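Local coordinates for Alr4995 protein (Nostoc sp., PDB 6LRF) that acts as a bifunctional arginine dihydrolase and ornithine cyclodeaminase, so probably carries arginine through ornithine to proline in this cyanobacterium, at residues Gly73-Gly77 with Asp78-Leu82; Gln420-Leu424 with Arg425-Ala429. One frame throughout, in Å; residues are numbered along the deposited sequence.

Contact 1: residues Gly73-Gly77 with Asp78-Leu82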
loop_
_atom_site.group_PDB
_atom_site.type_symbol
_atom_site.label_atom_id
_atom_site.label_comp_id
_atom_site.label_asym_id
_atom_site.label_seq_id
_atom_site.Cartn_x
_atom_site.Cartn_y
_atom_site.Cartn_z
ATOM N N GLY B 73 29.069 2.839 -45.980
ATOM C CA GLY B 73 29.613 1.513 -45.819
ATOM C C GLY B 73 30.810 1.599 -44.891
ATOM O O GLY B 73 31.067 2.633 -44.286
ATOM N N LEU B 74 31.556 0.511 -44.800
ATOM C CA LEU B 74 32.661 0.415 -43.865
ATOM C C LEU B 74 33.935 0.137 -44.634
ATOM O O LEU B 74 34.005 -0.835 -45.383
ATOM C CB LEU B 74 32.395 -0.703 -42.850
ATOM C CG LEU B 74 33.611 -1.098 -42.014
ATOM C CD1 LEU B 74 34.014 0.044 -41.117
ATOM C CD2 LEU B 74 33.285 -2.327 -41.212
ATOM N N VAL B 75 34.945 0.971 -44.440
ATOM C CA VAL B 75 36.154 0.885 -45.242
ATOM C C VAL B 75 37.349 0.386 -44.431
ATOM O O VAL B 75 37.625 0.896 -43.348
ATOM C CB VAL B 75 36.500 2.266 -45.850
ATOM C CG1 VAL B 75 37.894 2.243 -46.488
ATOM C CG2 VAL B 75 35.436 2.683 -46.855
ATOM N N LEU B 76 38.068 -0.602 -44.953
ATOM C CA LEU B 76 39.377 -0.964 -44.397
ATOM C C LEU B 76 40.332 -1.321 -45.535
ATOM O O LEU B 76 40.073 -2.268 -46.273
ATOM C CB LEU B 76 39.266 -2.144 -43.424
ATOM C CG LEU B 76 40.591 -2.528 -42.746
ATOM C CD1 LEU B 76 41.167 -1.365 -41.941
ATOM C CD2 LEU B 76 40.450 -3.770 -41.884
ATOM N N GLY B 77 41.435 -0.587 -45.664
ATOM C CA GLY B 77 42.363 -0.819 -46.762
ATOM C C GLY B 77 41.682 -0.575 -48.103
ATOM O O GLY B 77 41.053 0.466 -48.317
ATOM N N ASP B 78 41.779 -1.545 -48.997
ATOM C CA ASP B 78 41.135 -1.427 -50.309
ATOM C C ASP B 78 39.748 -2.094 -50.330
ATOM O O ASP B 78 39.117 -2.178 -51.380
ATOM C CB ASP B 78 42.025 -2.036 -51.406
ATOM C CG ASP B 78 43.411 -1.353 -51.515
ATOM O OD1 ASP B 78 44.368 -2.050 -51.913
ATOM O OD2 ASP B 78 43.551 -0.138 -51.214
ATOM N N ASN B 79 39.284 -2.575 -49.174
ATOM C CA ASN B 79 37.988 -3.258 -49.074
ATOM C C ASN B 79 36.882 -2.390 -48.471
ATOM O O ASN B 79 37.134 -1.630 -47.540
ATOM C CB ASN B 79 38.126 -4.524 -48.231
ATOM C CG ASN B 79 39.017 -5.548 -48.880
ATOM O OD1 ASN B 79 38.833 -5.888 -50.053
ATOM N ND2 ASN B 79 40.015 -6.024 -48.135
ATOM N N VAL B 80 35.662 -2.513 -48.988
ATOM C CA VAL B 80 34.521 -1.869 -48.350
ATOM C C VAL B 80 33.389 -2.887 -48.216
ATOM O O VAL B 80 33.150 -3.675 -49.126
ATOM C CB VAL B 80 34.043 -0.591 -49.129
ATOM C CG1 VAL B 80 34.022 -0.835 -50.597
ATOM C CG2 VAL B 80 32.649 -0.144 -48.672
ATOM N N VAL B 81 32.740 -2.919 -47.051
ATOM C CA VAL B 81 31.458 -3.609 -46.931
ATOM C C VAL B 81 30.406 -2.524 -47.111
ATOM O O VAL B 81 30.360 -1.560 -46.349
ATOM C CB VAL B 81 31.260 -4.335 -45.583
ATOM C CG1 VAL B 81 29.909 -5.093 -45.581
ATOM C CG2 VAL B 81 32.414 -5.306 -45.321
ATOM N N LEU B 82 29.609 -2.660 -48.166
ATOM C CA LEU B 82 28.537 -1.731 -48.473
ATOM C C LEU B 82 27.435 -1.800 -47.418
ATOM O O LEU B 82 27.052 -2.881 -47.000
ATOM C CB LEU B 82 27.960 -2.060 -49.852
ATOM C CG LEU B 82 27.005 -1.069 -50.505
ATOM C CD1 LEU B 82 27.742 0.197 -50.907
ATOM C CD2 LEU B 82 26.349 -1.725 -51.727
HETATM O O HOH W 1 40.543 -5.197 -45.415
#
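With CG1 of Val80 set between its own backbone N and carbonyl carbon (chi1 43°), the other methyl, CG2, is left anti to the backbone N, 3.6 Å from Leu74 O. Val75 meets the same residue from across the strands: its CG2, anti to the carbonyl carbon, packs 4.2 Å from Val80 CB in a non-hydrogen-bonded pair. These contacts belong to a tight beta hairpin, strands 73-76 and 79-82 joined by a type II' turn from Leu76 to Asn79. Gly77 holds the first corner, where the positive phi of 62°, usual at this point of a type II' turn, suits a residue without a CB, which would also clash with Asp78 N. Asp78, polar and outward, takes the exposed second corner. Leu76 N donates to Asn79 O at 2.9 Å, almost in line with the carbonyl, whereas Asn79 N reaches Leu76 O from 41° above its plane. Leu76 O also accepts a bond from a water at 3.1 Å, and the same water accepts a hydrogen bond from Asn79 ND2, so the amide side chain ties back to the turn. Farther along, Leu74 and Val81 exchange two backbone bonds, Leu74 N to Val81 O measuring 2.8 Å. Gly73 ends the pairing; a CB there would clash with Val81 O. The beta-branched valines suit the extended strands and the leucines add apolar bulk: Val75, Val80 and Leu82 face Phe101 of helix 93-103, while Leu74 and Val81 lie against helix 145-152. Strand 107-109 runs parallel to 79-82 along its other edge, completing the three-stranded sheet.

Contact 2: residues Gln420-Leu424 with Arg425-Ala429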
loop_
_atom_site.group_PDB
_atom_site.type_symbol
_atom_site.label_atom_id
_atom_site.label_comp_id
_atom_site.label_asym_id
_atom_site.label_seq_id
_atom_site.Cartn_x
_atom_site.Cartn_y
_atom_site.Cartn_z
ATOM N N GLN B 420 23.373 -35.909 -9.536
ATOM C CA GLN B 420 22.867 -35.335 -8.292
ATOM C C GLN B 420 22.977 -33.820 -8.265
ATOM O O GLN B 420 24.061 -33.266 -8.380
ATOM C CB GLN B 420 23.664 -35.858 -7.098
ATOM C CG GLN B 420 23.035 -36.923 -6.262
ATOM C CD GLN B 420 24.009 -37.406 -5.198
ATOM O OE1 GLN B 420 25.200 -37.592 -5.469
ATOM N NE2 GLN B 420 23.515 -37.584 -3.980
ATOM N N CYS B 421 21.855 -33.167 -8.039
ATOM C CA CYS B 421 21.828 -31.758 -7.742
ATOM C C CYS B 421 22.379 -31.499 -6.321
ATOM O O CYS B 421 21.884 -32.044 -5.334
ATOM C CB CYS B 421 20.396 -31.284 -7.887
ATOM S SG CYS B 421 20.191 -29.586 -8.061
ATOM N N LYS B 422 23.420 -30.690 -6.222
ATOM C CA LYS B 422 24.034 -30.388 -4.929
ATOM C C LYS B 422 24.214 -28.896 -4.799
ATOM O O LYS B 422 24.592 -28.234 -5.767
ATOM C CB LYS B 422 25.396 -31.069 -4.779
ATOM C CG LYS B 422 25.378 -32.584 -4.615
ATOM C CD LYS B 422 26.805 -33.074 -4.497
ATOM C CE LYS B 422 26.968 -34.255 -3.564
ATOM N NZ LYS B 422 28.376 -34.289 -3.011
ATOM N N ILE B 423 23.952 -28.355 -3.618
ATOM C CA ILE B 423 24.281 -26.952 -3.366
ATOM C C ILE B 423 25.798 -26.802 -3.272
ATOM O O ILE B 423 26.495 -27.759 -2.954
ATOM C CB ILE B 423 23.613 -26.418 -2.084
ATOM C CG1 ILE B 423 24.079 -27.241 -0.877
ATOM C CG2 ILE B 423 22.080 -26.441 -2.239
ATOM C CD1 ILE B 423 23.567 -26.725 0.460
ATOM N N LEU B 424 26.300 -25.603 -3.549
ATOM C CA LEU B 424 27.730 -25.390 -3.733
ATOM C C LEU B 424 28.563 -25.849 -2.549
ATOM O O LEU B 424 29.578 -26.523 -2.730
ATOM C CB LEU B 424 28.018 -23.913 -4.000
ATOM C CG LEU B 424 27.428 -23.297 -5.270
ATOM C CD1 LEU B 424 27.799 -21.817 -5.370
ATOM C CD2 LEU B 424 27.892 -24.034 -6.499
ATOM N N ARG B 425 28.146 -25.484 -1.338
ATOM C CA ARG B 425 28.954 -25.776 -0.151
ATOM C C ARG B 425 29.051 -27.279 0.144
ATOM O O ARG B 425 29.914 -27.699 0.907
ATOM C CB ARG B 425 28.407 -25.035 1.081
ATOM C CG ARG B 425 27.029 -25.472 1.553
ATOM C CD ARG B 425 26.719 -24.858 2.911
ATOM N NE ARG B 425 25.433 -25.298 3.466
ATOM C CZ ARG B 425 24.328 -24.567 3.418
ATOM N NH1 ARG B 425 24.359 -23.383 2.832
ATOM N NH2 ARG B 425 23.195 -25.005 3.947
ATOM N N ASP B 426 28.190 -28.090 -0.468
ATOM C CA ASP B 426 28.249 -29.549 -0.272
ATOM C C ASP B 426 29.088 -30.289 -1.310
ATOM O O ASP B 426 29.156 -31.520 -1.282
ATOM C CB ASP B 426 26.847 -30.166 -0.281
ATOM C CG ASP B 426 25.997 -29.732 0.911
ATOM O OD1 ASP B 426 26.561 -29.301 1.941
ATOM O OD2 ASP B 426 24.755 -29.851 0.816
ATOM N N LEU B 427 29.702 -29.563 -2.245
ATOM C CA LEU B 427 30.533 -30.222 -3.254
ATOM C C LEU B 427 31.842 -30.676 -2.618
ATOM O O LEU B 427 32.411 -29.969 -1.790
ATOM C CB LEU B 427 30.807 -29.287 -4.433
ATOM C CG LEU B 427 29.617 -28.893 -5.303
ATOM C CD1 LEU B 427 30.015 -27.791 -6.284
ATOM C CD2 LEU B 427 29.075 -30.089 -6.034
ATOM N N LYS B 428 32.317 -31.853 -3.006
ATOM C CA LYS B 428 33.579 -32.373 -2.479
ATOM C C LYS B 428 34.644 -32.493 -3.565
ATOM O O LYS B 428 34.337 -32.903 -4.689
ATOM C CB LYS B 428 33.351 -33.742 -1.834
ATOM C CG LYS B 428 32.478 -33.694 -0.591
ATOM C CD LYS B 428 33.257 -33.119 0.593
ATOM C CE LYS B 428 32.485 -33.262 1.913
ATOM N NZ LYS B 428 31.369 -32.271 2.046
ATOM N N ALA B 429 35.887 -32.146 -3.225
ATOM C CA ALA B 429 37.022 -32.338 -4.125
ATOM C C ALA B 429 36.975 -33.726 -4.787
ATOM O O ALA B 429 36.730 -34.740 -4.127
ATOM C CB ALA B 429 38.343 -32.135 -3.365
HETATM O O HOH W 2 23.121 -30.528 -1.500
#
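A short 3-10 turn at the exit of strand 416-422 folds Lys422, Ile423 and Leu424 back on Arg425, Asp426 and Leu427. Two backbone bonds of the i to i+3 kind shape it: Asp426 N to Ile423 O at 3.0 Å and Leu427 N to Leu424 O at 3.1 Å, both donors standing well above the carbonyl planes. Ile423 has CG1 between its backbone N and carbonyl carbon (chi1 60°), which carries CD1 over the centre of one face of the Arg425 guanidinium, 3.7 Å from CZ. An aliphatic branch suits this flat group, while its nitrogens bond elsewhere: NH1 to Gly604 O and NH2 to Gln617 OE1 of the second subunit. Asp426 crosses the same isoleucine, its OD2 3.2 Å from Ile423 CG1, and a water bridges that oxygen to Ile423 N. Lys422 crosses Leu427 at a slant, and its NZ makes only a weak bond of 3.4 Å to Asp426 O but has its salt bridge with Glu431. On the buried side, Leu427 CD2 touches Lys422 CB at 4.0 Å, while Leu427 CD1 lies 4.3 Å from Leu424 CD2. Replacing Leu427 with an alanine would probably open a gap between the stem of Lys422 and the Leu424 side chain, leaving both with less to pack against. Leu427 also rests on Ala376, and Leu424 reaches Leu558 and Asn562 of helix 554-567. The turn thus joins the mixed sheet containing strand 416-422 to that helix, before the chain continues to strand 432-435.

Contact 1 comes first along the chain, within the range related to dimethylarginine dimethylhydrolases, and contact 2 follows more than 300 residues later in the ArgZ-like C-terminal first region. Their centres are 52 Å apart, and about 41 Å separates the nearest atoms, so the two do not touch. They share no sheet: residues 73-82 form two strands of a small three-stranded sheet, whereas residues 420-429 comprise the end of a strand of a larger mixed sheet and the turn that follows it. Contact 1 is a largely buried hairpin of the N-terminal part, which probably houses the dihydrolase activity, its turn reaching the surface, and meets no other subunit; contact 2 lies where a middle region, helix 554-567 and a second subunit come together.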